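Local coordinates for protein glutamine synthetase (Streptomyces coelicolor, PDB 4BAX) that belongs to the glutamine synthetase family and forms a decamer in which each chain joins a beta-grasp domain to a catalytic domain, at residues G230-S236 against Y311-P317; G168-I172 against F183-P187. All coordinates share one frame; numbering follows the deposited sequence.

Both contacts belong to the same curved sheet of the catalytic domain, with strand 110-121 between them. That strand bonds by its backbone to strand 231-236 of contact 1 and, on its other side, to strand 180-188 of contact 2. The contact centres lie about 13 Å apart and their nearest atoms about 6 Å, so they do not touch. Glu-114 of the intervening strand is met by His-232 and Asn-234 of contact 1 and by Gln-184 of contact 2. Contact 2 closes a short hairpin before the chain reaches contact 1, which joins distant parts of the sequence. A bound sodium ion lies about 13 Å from the side chain of Phe-183.

Contact 1 (G230-S236 against Y311-P317); sequences GAHTNFS and YIEDRRP
Thr-233 to Phe-235 and Ile-312 to Asp-314 pair as antiparallel strands, a buried contact that adds strand 312-314 to the curved sheet of the catalytic domain. The short axes run 153° apart, 4.7 Å at closest approach. Two hydrogen-bonded pairs flank one that is not: Asp-314 N reaches Thr-233 O at 2.8 Å and Thr-233 N returns to Asp-314 O, while Phe-235 and Ile-312 exchange the same two bonds. Further on, Ala-231 N donates almost straight to Pro-317 O at 2.8 Å, but stands well above that carbonyl's plane.

On the face of Asn-234 and Glu-313, these two lie alongside each other, and Asn-234 also flanks Tyr-311, its OD1 3.6 Å from Tyr-311 CE2 and its amide nearly perpendicular to the ring. Just past the end of strand 312-314, the ring of His-232 reaches across to Arg-315, whose CA lies over one ring face, a CH-pi contact of 3.8 Å to the centroid. The bend at chi3 (63°) brings the Arg-315 guanidinium back on the same side of the ring, its face over His-232 NE2 with the planes 61° apart. NH1 makes a salt bridge to Glu-313 OE1 (2.7 Å) in the guanidinium plane, meeting that oxygen from above the carboxylate plane; Arg-299 takes the same oxygen.

Strand 231-236 is thereby an inner strand, bonded to 110-121 on its other edge, as 312-314 is to 298-300. The face carrying Thr-233, Phe-235, Ile-312 and Asp-314 rests on helices 323-341 and 238-242; Ile-312 CG1 meets the Phe-235 ring at its edge, 4.3 Å from CD2. Asp-314 makes an Asx turn: OD1 accepts the backbone N and NE of Arg-316 from opposite faces of the carboxylate, while OD2 takes Arg-316 NH2 and the hydroxyl of Tyr-267.

Contact 2 (G168-I172 against F183-P187); sequences GISGI and FQVGP
Gln-184 O accepts a 2.8 Å bond from Ser-170 N, and the hydroxyl of Ser-170 lies 3.3 Å from the same oxygen in what is at most a weak bond. Ile-169 CA adds a CA-H...O contact of 3.3 Å to this oxygen. One residue on from Ser-170, Gly-171 O accepts from Gln-184 N. Ser-170 and Gly-171 thus stand together opposite Gln-184, a beta bulge in this antiparallel hairpin, and the extra residue puts Ile-169 and Ile-172 on the same face. Gly-186 N closes the far end with a bond to Gly-168 O that lies in the carbonyl plane.

The Gln-184 chain bends at chi2 (111°), folding its amide back over the Gly-171 backbone. A water links OE1, to which it donates, with Ser-170 OG; NE2 is held by Glu-182. On the opposite face the contact is apolar. The CD1 tip of Ile-169 touches Val-185 CG2 at 4.0 Å and approaches Phe-183 CD1 at 4.2 Å, whereas Ile-172 packs its CG2 branch on Phe-183 CB at 3.5 Å.

This apolar face is covered by helices 152-164 and 190-210, strand 180-188 bonds along its other edge to strand 110-121, and Ile-172 pairs with a strand of a second subunit, carrying the sheet across the interface.

Contact 1 (G230-S236 against Y311-P317)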
loop_
_atom_site.group_PDB
_atom_site.type_symbol
_atom_site.label_atom_id
_atom_site.label_comp_id
_atom_site.label_asym_id
_atom_site.label_seq_id
_atom_site.Cartn_x
_atom_site.Cartn_y
_atom_site.Cartn_z
ATOM N N GLY A 230 1.304 -35.202 -15.043
ATOM C CA GLY A 230 1.854 -36.247 -15.894
ATOM C C GLY A 230 1.904 -35.928 -17.385
ATOM O O GLY A 230 1.458 -34.855 -17.808
ATOM N N ALA A 231 2.461 -36.866 -18.160
ATOM C CA ALA A 231 2.386 -36.857 -19.627
ATOM C C ALA A 231 1.981 -38.246 -20.125
ATOM O O ALA A 231 2.848 -39.031 -20.543
ATOM C CB ALA A 231 3.730 -36.425 -20.259
ATOM N N HIS A 232 0.695 -38.586 -19.983
ATOM C CA HIS A 232 0.188 -39.897 -20.392
ATOM C C HIS A 232 0.419 -40.066 -21.880
ATOM O O HIS A 232 0.132 -39.152 -22.669
ATOM C CB HIS A 232 -1.301 -40.045 -20.089
ATOM C CG HIS A 232 -1.614 -40.180 -18.631
ATOM N ND1 HIS A 232 -0.637 -40.134 -17.656
ATOM C CD2 HIS A 232 -2.783 -40.396 -17.983
ATOM C CE1 HIS A 232 -1.195 -40.297 -16.469
ATOM N NE2 HIS A 232 -2.496 -40.461 -16.640
ATOM N N THR A 233 0.919 -41.237 -22.262
ATOM C CA THR A 233 1.266 -41.496 -23.650
ATOM C C THR A 233 0.412 -42.625 -24.236
ATOM O O THR A 233 0.337 -43.732 -23.694
ATOM C CB THR A 233 2.758 -41.805 -23.794
ATOM O OG1 THR A 233 3.513 -40.756 -23.170
ATOM C CG2 THR A 233 3.132 -41.898 -25.261
ATOM N N ASN A 234 -0.247 -42.295 -25.339
ATOM C CA ASN A 234 -1.094 -43.220 -26.068
ATOM C C ASN A 234 -0.313 -43.784 -27.237
ATOM O O ASN A 234 0.303 -43.041 -28.012
ATOM C CB ASN A 234 -2.351 -42.508 -26.574
ATOM C CG ASN A 234 -3.151 -41.873 -25.447
ATOM O OD1 ASN A 234 -3.568 -42.545 -24.493
ATOM N ND2 ASN A 234 -3.338 -40.557 -25.535
ATOM N N PHE A 235 -0.348 -45.104 -27.356
ATOM C CA PHE A 235 0.482 -45.784 -28.328
ATOM C C PHE A 235 -0.203 -46.939 -29.039
ATOM O O PHE A 235 -0.906 -47.733 -28.401
ATOM C CB PHE A 235 1.751 -46.272 -27.649
ATOM C CG PHE A 235 2.487 -47.293 -28.434
ATOM C CD1 PHE A 235 3.235 -46.932 -29.535
ATOM C CD2 PHE A 235 2.409 -48.636 -28.081
ATOM C CE1 PHE A 235 3.922 -47.885 -30.257
ATOM C CE2 PHE A 235 3.090 -49.599 -28.807
ATOM C CZ PHE A 235 3.850 -49.222 -29.896
ATOM N N SER A 236 0.039 -47.046 -30.344
ATOM C CA SER A 236 -0.463 -48.167 -31.136
ATOM C C SER A 236 0.419 -48.395 -32.357
ATOM O O SER A 236 1.147 -47.508 -32.808
ATOM C CB SER A 236 -1.935 -47.960 -31.571
ATOM O OG SER A 236 -2.071 -47.034 -32.656
ATOM N N TYR A 311 -5.465 -48.949 -28.895
ATOM C CA TYR A 311 -4.153 -48.494 -28.410
ATOM C C TYR A 311 -4.058 -48.822 -26.935
ATOM O O TYR A 311 -5.033 -49.267 -26.327
ATOM C CB TYR A 311 -4.017 -46.975 -28.603
ATOM C CG TYR A 311 -5.087 -46.188 -27.864
ATOM C CD1 TYR A 311 -6.382 -46.093 -28.386
ATOM C CD2 TYR A 311 -4.848 -45.613 -26.616
ATOM C CE1 TYR A 311 -7.393 -45.401 -27.714
ATOM C CE2 TYR A 311 -5.865 -44.905 -25.935
ATOM C CZ TYR A 311 -7.140 -44.810 -26.491
ATOM O OH TYR A 311 -8.179 -44.127 -25.862
ATOM N N ILE A 312 -2.906 -48.536 -26.342
ATOM C CA ILE A 312 -2.774 -48.641 -24.897
ATOM C C ILE A 312 -2.306 -47.296 -24.362
ATOM O O ILE A 312 -1.686 -46.508 -25.088
ATOM C CB ILE A 312 -1.797 -49.769 -24.456
ATOM C CG1 ILE A 312 -0.384 -49.503 -24.970
ATOM C CG2 ILE A 312 -2.294 -51.137 -24.912
ATOM C CD1 ILE A 312 0.631 -50.564 -24.548
ATOM N N GLU A 313 -2.566 -47.058 -23.081
ATOM C CA GLU A 313 -2.220 -45.801 -22.447
ATOM C C GLU A 313 -1.211 -46.060 -21.347
ATOM O O GLU A 313 -1.479 -46.791 -20.394
ATOM C CB GLU A 313 -3.479 -45.152 -21.870
ATOM C CG GLU A 313 -3.196 -43.944 -20.990
ATOM C CD GLU A 313 -4.443 -43.448 -20.270
ATOM O OE1 GLU A 313 -4.834 -44.072 -19.254
ATOM O OE2 GLU A 313 -5.012 -42.417 -20.700
ATOM N N ASP A 314 -0.040 -45.457 -21.496
ATOM C CA ASP A 314 0.985 -45.534 -20.477
ATOM C C ASP A 314 0.839 -44.338 -19.551
ATOM O O ASP A 314 1.068 -43.192 -19.969
ATOM C CB ASP A 314 2.370 -45.536 -21.128
ATOM C CG ASP A 314 3.481 -45.899 -20.146
ATOM O OD1 ASP A 314 3.242 -45.793 -18.924
ATOM O OD2 ASP A 314 4.597 -46.280 -20.582
ATOM N N ARG A 315 0.458 -44.611 -18.299
ATOM C CA ARG A 315 0.163 -43.548 -17.339
ATOM C C ARG A 315 1.388 -43.142 -16.491
ATOM O O ARG A 315 1.294 -42.230 -15.667
ATOM C CB ARG A 315 -0.998 -43.973 -16.436
ATOM C CG ARG A 315 -2.245 -44.411 -17.205
ATOM C CD ARG A 315 -3.322 -44.975 -16.277
ATOM N NE ARG A 315 -3.790 -43.955 -15.341
ATOM C CZ ARG A 315 -4.720 -43.037 -15.625
ATOM N NH1 ARG A 315 -5.320 -43.031 -16.816
ATOM N NH2 ARG A 315 -5.079 -42.138 -14.707
ATOM N N ARG A 316 2.515 -43.821 -16.679
ATOM C CA ARG A 316 3.746 -43.536 -15.922
ATOM C C ARG A 316 4.543 -42.233 -16.238
ATOM O O ARG A 316 5.109 -41.650 -15.317
ATOM C CB ARG A 316 4.682 -44.734 -15.990
ATOM C CG ARG A 316 4.129 -45.970 -15.312
ATOM C CD ARG A 316 5.024 -47.142 -15.578
ATOM N NE ARG A 316 4.992 -47.454 -17.005
ATOM C CZ ARG A 316 5.852 -48.273 -17.602
ATOM N NH1 ARG A 316 6.797 -48.870 -16.885
ATOM N NH2 ARG A 316 5.761 -48.509 -18.912
ATOM N N PRO A 317 4.621 -41.791 -17.507
ATOM C CA PRO A 317 5.546 -40.655 -17.726
ATOM C C PRO A 317 5.147 -39.339 -17.029
ATOM O O PRO A 317 3.966 -38.955 -16.951
ATOM C CB PRO A 317 5.562 -40.486 -19.259
ATOM C CG PRO A 317 5.032 -41.790 -19.809
ATOM C CD PRO A 317 4.041 -42.285 -18.775
#

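Contact 2 (G168-I172 against F183-P187)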
loop_
_atom_site.group_PDB
_atom_site.type_symbol
_atom_site.label_atom_id
_atom_site.label_comp_id
_atom_site.label_asym_id
_atom_site.label_seq_id
_atom_site.Cartn_x
_atom_site.Cartn_y
_atom_site.Cartn_z
ATOM N N GLY A 168 -0.695 -30.532 -34.048
ATOM C CA GLY A 168 -1.819 -31.445 -33.934
ATOM C C GLY A 168 -2.320 -31.520 -32.504
ATOM O O GLY A 168 -1.999 -32.442 -31.742
ATOM N N ILE A 169 -3.114 -30.524 -32.135
ATOM C CA ILE A 169 -3.690 -30.489 -30.813
ATOM C C ILE A 169 -5.087 -31.060 -30.932
ATOM O O ILE A 169 -5.863 -30.608 -31.776
ATOM C CB ILE A 169 -3.789 -29.048 -30.299
ATOM C CG1 ILE A 169 -2.435 -28.342 -30.434
ATOM C CG2 ILE A 169 -4.290 -29.034 -28.863
ATOM C CD1 ILE A 169 -1.358 -28.961 -29.576
ATOM N N SER A 170 -5.426 -32.031 -30.086
ATOM C CA SER A 170 -6.755 -32.639 -30.182
ATOM C C SER A 170 -7.716 -32.072 -29.171
ATOM O O SER A 170 -8.943 -32.110 -29.390
ATOM C CB SER A 170 -6.693 -34.164 -30.046
ATOM O OG SER A 170 -5.815 -34.547 -29.004
ATOM N N GLY A 171 -7.163 -31.557 -28.071
ATOM C CA GLY A 171 -7.972 -30.981 -27.011
ATOM C C GLY A 171 -7.165 -30.325 -25.912
ATOM O O GLY A 171 -5.933 -30.459 -25.847
ATOM N N ILE A 172 -7.870 -29.574 -25.073
ATOM C CA ILE A 172 -7.318 -29.036 -23.844
ATOM C C ILE A 172 -8.390 -29.165 -22.768
ATOM O O ILE A 172 -9.593 -29.197 -23.078
ATOM C CB ILE A 172 -6.890 -27.535 -23.980
ATOM C CG1 ILE A 172 -8.084 -26.670 -24.392
ATOM C CG2 ILE A 172 -5.781 -27.354 -25.009
ATOM C CD1 ILE A 172 -8.055 -25.287 -23.795
ATOM N N PHE A 183 -3.113 -30.248 -22.327
ATOM C CA PHE A 183 -3.385 -30.246 -23.765
ATOM C C PHE A 183 -2.916 -31.568 -24.371
ATOM O O PHE A 183 -1.949 -32.162 -23.899
ATOM C CB PHE A 183 -2.792 -29.009 -24.474
ATOM C CG PHE A 183 -1.277 -28.985 -24.512
ATOM C CD1 PHE A 183 -0.570 -29.655 -25.503
ATOM C CD2 PHE A 183 -0.557 -28.307 -23.542
ATOM C CE1 PHE A 183 0.832 -29.638 -25.528
ATOM C CE2 PHE A 183 0.836 -28.294 -23.570
ATOM C CZ PHE A 183 1.524 -28.958 -24.572
ATOM N N GLN A 184 -3.611 -32.040 -25.398
ATOM C CA GLN A 184 -3.315 -33.350 -25.973
ATOM C C GLN A 184 -2.736 -33.192 -27.373
ATOM O O GLN A 184 -3.357 -32.549 -28.230
ATOM C CB GLN A 184 -4.580 -34.213 -26.002
ATOM C CG GLN A 184 -5.194 -34.452 -24.618
ATOM C CD GLN A 184 -6.524 -33.731 -24.459
ATOM O OE1 GLN A 184 -7.269 -33.587 -25.428
ATOM N NE2 GLN A 184 -6.830 -33.271 -23.240
ATOM N N VAL A 185 -1.571 -33.796 -27.607
ATOM C CA VAL A 185 -0.937 -33.755 -28.910
ATOM C C VAL A 185 -0.995 -35.130 -29.557
ATOM O O VAL A 185 -0.574 -36.133 -28.965
ATOM C CB VAL A 185 0.525 -33.316 -28.822
ATOM C CG1 VAL A 185 1.075 -33.078 -30.230
ATOM C CG2 VAL A 185 0.646 -32.068 -28.002
ATOM N N GLY A 186 -1.476 -35.166 -30.794
ATOM C CA GLY A 186 -1.564 -36.408 -31.532
ATOM C C GLY A 186 -2.941 -36.582 -32.156
ATOM O O GLY A 186 -3.797 -35.707 -32.053
ATOM N N PRO A 187 -3.181 -37.733 -32.784
ATOM C CA PRO A 187 -2.204 -38.819 -32.927
ATOM C C PRO A 187 -1.191 -38.542 -34.046
ATOM O O PRO A 187 -1.573 -38.030 -35.107
ATOM C CB PRO A 187 -3.082 -40.034 -33.259
ATOM C CG PRO A 187 -4.417 -39.452 -33.781
ATOM C CD PRO A 187 -4.400 -37.957 -33.586
HETATM O O HOH W 1 -8.003 -35.272 -27.179
#